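Long-range contact in pyridoxamine 5'-phosphate oxidase-related, FMN-binding protein (Paracoccus denitrificans, PDB 6VNA), which probably degrades c-type heme as a noncanonical heme oxygenase built on the FMN-binding fold of pyridoxamine 5'-phosphate oxidases: residues L20-P34 with A67-E81. Sequence-based numbering, arbitrary orientation.
Sequences LLEAARHASLGTLDP and ALAVDPRAGLLIAAE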
loop_
_atom_site.group_PDB
_atom_site.type_symbol
_atom_site.label_atom_id
_atom_site.label_comp_id
_atom_site.label_asym_id
_atom_site.label_seq_id
_atom_site.Cartn_x
_atom_site.Cartn_y
_atom_site.Cartn_z
ATOM N N LEU A 20 -1.406 10.653 12.029
ATOM C CA LEU A 20 -0.722 9.824 11.003
ATOM C C LEU A 20 -0.723 10.558 9.659
ATOM O O LEU A 20 0.359 10.620 8.998
ATOM C CB LEU A 20 -1.398 8.452 10.881
ATOM C CG LEU A 20 -1.106 7.496 12.036
ATOM C CD1 LEU A 20 -1.801 6.161 11.858
ATOM C CD2 LEU A 20 0.396 7.285 12.181
ATOM N N LEU A 21 -1.864 11.107 9.247
ATOM C CA LEU A 21 -1.938 11.802 7.934
ATOM C C LEU A 21 -1.065 13.069 7.956
ATOM O O LEU A 21 -0.359 13.302 6.952
ATOM C CB LEU A 21 -3.400 12.092 7.583
ATOM C CG LEU A 21 -4.174 10.880 7.055
ATOM C CD1 LEU A 21 -5.673 11.036 7.272
ATOM C CD2 LEU A 21 -3.876 10.665 5.591
ATOM N N GLU A 22 -1.060 13.832 9.057
ATOM C CA GLU A 22 -0.231 15.070 9.198
ATOM C C GLU A 22 1.258 14.723 9.117
ATOM O O GLU A 22 2.013 15.507 8.515
ATOM C CB GLU A 22 -0.571 15.796 10.500
ATOM C CG GLU A 22 0.361 16.960 10.826
ATOM C CD GLU A 22 0.396 18.085 9.803
ATOM O OE1 GLU A 22 -0.669 18.377 9.214
ATOM O OE2 GLU A 22 1.496 18.665 9.594
ATOM N N ALA A 23 1.669 13.563 9.644
ATOM C CA ALA A 23 3.091 13.135 9.700
ATOM C C ALA A 23 3.538 12.441 8.401
ATOM O O ALA A 23 4.749 12.345 8.192
ATOM C CB ALA A 23 3.292 12.241 10.898
ATOM N N ALA A 24 2.601 11.992 7.556
ATOM C CA ALA A 24 2.844 11.163 6.346
ATOM C C ALA A 24 3.709 11.899 5.315
ATOM O O ALA A 24 3.355 13.002 4.919
ATOM C CB ALA A 24 1.520 10.757 5.741
ATOM N N ARG A 25 4.805 11.284 4.880
ATOM C CA ARG A 25 5.629 11.747 3.727
ATOM C C ARG A 25 5.589 10.700 2.588
ATOM O O ARG A 25 5.806 11.073 1.445
ATOM C CB ARG A 25 7.048 12.061 4.228
ATOM C CG ARG A 25 7.109 13.163 5.280
ATOM C CD ARG A 25 6.567 14.493 4.761
ATOM N NE ARG A 25 6.592 15.611 5.701
ATOM C CZ ARG A 25 5.641 15.902 6.581
ATOM N NH1 ARG A 25 4.565 15.140 6.694
ATOM N NH2 ARG A 25 5.778 16.957 7.369
ATOM N N HIS A 26 5.310 9.432 2.888
ATOM C CA HIS A 26 5.253 8.318 1.912
ATOM C C HIS A 26 4.080 7.424 2.257
ATOM O O HIS A 26 3.578 7.551 3.381
ATOM C CB HIS A 26 6.557 7.510 1.904
ATOM C CG HIS A 26 7.749 8.365 1.674
ATOM N ND1 HIS A 26 8.048 8.875 0.429
ATOM C CD2 HIS A 26 8.701 8.825 2.523
ATOM C CE1 HIS A 26 9.136 9.620 0.515
ATOM N NE2 HIS A 26 9.562 9.599 1.790
ATOM N N ALA A 27 3.695 6.541 1.325
ATOM C CA ALA A 27 2.635 5.545 1.552
ATOM C C ALA A 27 2.786 4.354 0.606
ATOM O O ALA A 27 3.548 4.450 -0.394
ATOM C CB ALA A 27 1.291 6.197 1.359
ATOM N N SER A 28 2.045 3.289 0.903
ATOM C CA SER A 28 1.748 2.210 -0.061
ATOM C C SER A 28 0.454 2.580 -0.790
ATOM O O SER A 28 -0.567 2.762 -0.108
ATOM C CB SER A 28 1.631 0.880 0.624
ATOM O OG SER A 28 2.820 0.558 1.293
ATOM N N LEU A 29 0.488 2.706 -2.112
ATOM C CA LEU A 29 -0.734 3.011 -2.915
ATOM C C LEU A 29 -1.206 1.720 -3.589
ATOM O O LEU A 29 -0.368 0.997 -4.194
ATOM C CB LEU A 29 -0.414 4.097 -3.935
ATOM C CG LEU A 29 -1.461 4.317 -5.028
ATOM C CD1 LEU A 29 -2.688 5.056 -4.495
ATOM C CD2 LEU A 29 -0.838 5.081 -6.181
ATOM N N GLY A 30 -2.473 1.395 -3.392
ATOM C CA GLY A 30 -3.170 0.349 -4.155
ATOM C C GLY A 30 -3.882 0.919 -5.376
ATOM O O GLY A 30 -4.703 1.876 -5.226
ATOM N N THR A 31 -3.598 0.354 -6.546
ATOM C CA THR A 31 -4.374 0.596 -7.791
ATOM C C THR A 31 -4.831 -0.726 -8.423
ATOM O O THR A 31 -4.296 -1.820 -8.078
ATOM C CB THR A 31 -3.590 1.460 -8.772
ATOM O OG1 THR A 31 -2.341 0.848 -9.108
ATOM C CG2 THR A 31 -3.395 2.859 -8.221
ATOM N N LEU A 32 -5.807 -0.630 -9.323
ATOM C CA LEU A 32 -6.315 -1.807 -10.068
ATOM C C LEU A 32 -5.495 -1.947 -11.346
ATOM O O LEU A 32 -5.475 -0.996 -12.132
ATOM C CB LEU A 32 -7.816 -1.630 -10.320
ATOM C CG LEU A 32 -8.678 -1.624 -9.058
ATOM C CD1 LEU A 32 -10.115 -1.330 -9.388
ATOM C CD2 LEU A 32 -8.590 -2.930 -8.302
ATOM N N ASP A 33 -4.812 -3.085 -11.514
ATOM C CA ASP A 33 -4.117 -3.449 -12.777
ATOM C C ASP A 33 -5.149 -3.526 -13.908
ATOM O O ASP A 33 -6.063 -4.353 -13.863
ATOM C CB ASP A 33 -3.368 -4.769 -12.615
ATOM C CG ASP A 33 -2.834 -5.288 -13.933
ATOM O OD1 ASP A 33 -2.163 -4.501 -14.606
ATOM O OD2 ASP A 33 -3.131 -6.472 -14.282
ATOM N N PRO A 34 -5.099 -2.634 -14.922
ATOM C CA PRO A 34 -6.114 -2.619 -15.989
ATOM C C PRO A 34 -6.352 -4.010 -16.598
ATOM O O PRO A 34 -7.457 -4.523 -16.504
ATOM C CB PRO A 34 -5.555 -1.631 -17.016
ATOM C CG PRO A 34 -4.681 -0.705 -16.188
ATOM C CD PRO A 34 -4.092 -1.575 -15.092
ATOM N N ALA A 67 -2.803 3.148 -14.227
ATOM C CA ALA A 67 -3.929 2.416 -13.615
ATOM C C ALA A 67 -4.988 3.440 -13.197
ATOM O O ALA A 67 -6.178 3.197 -13.449
ATOM C CB ALA A 67 -3.473 1.576 -12.454
ATOM N N LEU A 68 -4.558 4.556 -12.597
ATOM C CA LEU A 68 -5.490 5.580 -12.051
ATOM C C LEU A 68 -6.236 6.248 -13.192
ATOM O O LEU A 68 -7.449 6.383 -13.064
ATOM C CB LEU A 68 -4.733 6.639 -11.246
ATOM C CG LEU A 68 -4.389 6.263 -9.807
ATOM C CD1 LEU A 68 -3.714 7.452 -9.152
ATOM C CD2 LEU A 68 -5.617 5.822 -9.013
ATOM N N ALA A 69 -5.509 6.640 -14.241
ATOM C CA ALA A 69 -6.023 7.237 -15.500
ATOM C C ALA A 69 -7.227 6.440 -16.032
ATOM O O ALA A 69 -8.236 7.050 -16.431
ATOM C CB ALA A 69 -4.902 7.309 -16.510
ATOM N N VAL A 70 -7.153 5.115 -15.962
ATOM C CA VAL A 70 -8.182 4.170 -16.486
ATOM C C VAL A 70 -9.250 3.913 -15.413
ATOM O O VAL A 70 -10.419 3.799 -15.799
ATOM C CB VAL A 70 -7.488 2.876 -16.947
ATOM C CG1 VAL A 70 -8.471 1.761 -17.264
ATOM C CG2 VAL A 70 -6.564 3.153 -18.125
ATOM N N ASP A 71 -8.878 3.797 -14.127
ATOM C CA ASP A 71 -9.826 3.539 -13.000
ATOM C C ASP A 71 -9.354 4.281 -11.750
ATOM O O ASP A 71 -8.347 3.910 -11.148
ATOM C CB ASP A 71 -9.953 2.045 -12.695
ATOM C CG ASP A 71 -11.129 1.697 -11.794
ATOM O OD1 ASP A 71 -11.565 2.569 -11.021
ATOM O OD2 ASP A 71 -11.603 0.547 -11.874
ATOM N N PRO A 72 -10.073 5.323 -11.288
ATOM C CA PRO A 72 -9.581 6.132 -10.172
ATOM C C PRO A 72 -9.747 5.501 -8.772
ATOM O O PRO A 72 -9.442 6.133 -7.803
ATOM C CB PRO A 72 -10.374 7.452 -10.319
ATOM C CG PRO A 72 -11.646 7.087 -11.091
ATOM C CD PRO A 72 -11.368 5.782 -11.812
ATOM N N ARG A 73 -10.200 4.260 -8.657
ATOM C CA ARG A 73 -10.295 3.620 -7.321
ATOM C C ARG A 73 -8.875 3.389 -6.785
ATOM O O ARG A 73 -8.026 2.905 -7.543
ATOM C CB ARG A 73 -11.166 2.363 -7.373
ATOM C CG ARG A 73 -12.651 2.690 -7.416
ATOM C CD ARG A 73 -13.520 1.460 -7.579
ATOM N NE ARG A 73 -13.316 0.848 -8.884
ATOM C CZ ARG A 73 -13.747 -0.355 -9.236
ATOM N NH1 ARG A 73 -14.413 -1.120 -8.382
ATOM N NH2 ARG A 73 -13.496 -0.791 -10.454
ATOM N N ALA A 74 -8.631 3.779 -5.528
ATOM C CA ALA A 74 -7.281 3.887 -4.920
ATOM C C ALA A 74 -7.353 3.531 -3.442
ATOM O O ALA A 74 -8.256 4.045 -2.758
ATOM C CB ALA A 74 -6.723 5.280 -5.110
ATOM N N GLY A 75 -6.453 2.648 -3.004
ATOM C CA GLY A 75 -6.148 2.370 -1.584
ATOM C C GLY A 75 -4.861 3.040 -1.128
ATOM O O GLY A 75 -3.913 3.172 -1.944
ATOM N N LEU A 76 -4.820 3.493 0.120
ATOM C CA LEU A 76 -3.561 3.961 0.775
ATOM C C LEU A 76 -3.407 3.226 2.102
ATOM O O LEU A 76 -4.432 3.127 2.838
ATOM C CB LEU A 76 -3.606 5.465 1.053
ATOM C CG LEU A 76 -3.669 6.385 -0.149
ATOM C CD1 LEU A 76 -4.025 7.802 0.285
ATOM C CD2 LEU A 76 -2.357 6.377 -0.899
ATOM N N LEU A 77 -2.194 2.721 2.362
ATOM C CA LEU A 77 -1.667 2.394 3.710
ATOM C C LEU A 77 -0.697 3.493 4.152
ATOM O O LEU A 77 0.284 3.785 3.430
ATOM C CB LEU A 77 -0.924 1.058 3.687
ATOM C CG LEU A 77 -0.492 0.551 5.065
ATOM C CD1 LEU A 77 -1.674 0.555 6.037
ATOM C CD2 LEU A 77 0.090 -0.855 4.959
ATOM N N ILE A 78 -0.941 4.057 5.320
ATOM C CA ILE A 78 -0.083 5.119 5.921
ATOM C C ILE A 78 0.381 4.607 7.286
ATOM O O ILE A 78 -0.450 4.323 8.144
ATOM C CB ILE A 78 -0.878 6.434 5.964
ATOM C CG1 ILE A 78 -1.295 6.832 4.549
ATOM C CG2 ILE A 78 -0.105 7.534 6.670
ATOM C CD1 ILE A 78 -2.380 7.865 4.505
ATOM N N ALA A 79 1.671 4.388 7.441
ATOM C CA ALA A 79 2.283 3.911 8.695
ATOM C C ALA A 79 3.126 5.053 9.252
ATOM O O ALA A 79 3.403 6.014 8.517
ATOM C CB ALA A 79 3.086 2.654 8.448
ATOM N N ALA A 80 3.425 4.972 10.546
ATOM C CA ALA A 80 4.358 5.864 11.263
ATOM C C ALA A 80 5.782 5.533 10.798
ATOM O O ALA A 80 6.268 4.428 11.117
ATOM C CB ALA A 80 4.161 5.657 12.741
ATOM N N GLU A 81 6.414 6.436 10.049
ATOM C CA GLU A 81 7.718 6.169 9.384
ATOM C C GLU A 81 8.808 6.056 10.471
ATOM O O GLU A 81 9.721 5.217 10.307
ATOM C CB GLU A 81 7.969 7.214 8.283
ATOM C CG GLU A 81 7.096 7.001 7.021
ATOM C CD GLU A 81 6.745 8.233 6.167
ATOM O OE1 GLU A 81 7.640 8.742 5.432
ATOM O OE2 GLU A 81 5.562 8.686 6.207
HETATM O O HOH W 1 2.562 8.917 9.075
HETATM O O HOH W 2 -6.852 0.814 -13.403
HETATM O O HOH W 3 -7.047 1.814 -9.886
#
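Ile78 of strand 73-79 packs against the C-terminal end of helix 11-23, and each of its branches has its own partner. Its CB carries CG2 anti to the backbone N, which lays this methyl 3.7 Å from Ala24 CB and near the carbonyl oxygen of Leu20. CG1 passes Ala27 CB at 4.2 Å, and CD1 ends on Leu21 CD2, the two side chains crossing at about a right angle. Further along the chain, Glu81 OE2 turns its syn lone pair to Arg25 N in a nearly straight bond (3.0 Å, 174°) and takes a weak one from His26 N. Strands 26-32 and 73-79 pair antiparallel, neighbours in the split-barrel sheet of the FMN-binding clan; Ser28 pairs with Leu77 and Gly30 with Gly75 through two hydrogen bonds each. Ser28 OG is hydrogen-bonded to Ser28 OG of the second subunit. At the far end Arg73 and Asp71 form a side-on salt bridge, NE on OD1 and NH2 2.7 Å from OD2; OD1 also accepts from Arg73 N, an Asx turn, and NH1 bonds Thr36 O of the second subunit. Leu32 CD1 sits over one guanidinium face. An alanine at Asp71 would probably leave Arg73 NE, NH2 and N short of their acceptor and the guanidinium less firmly set against Leu32.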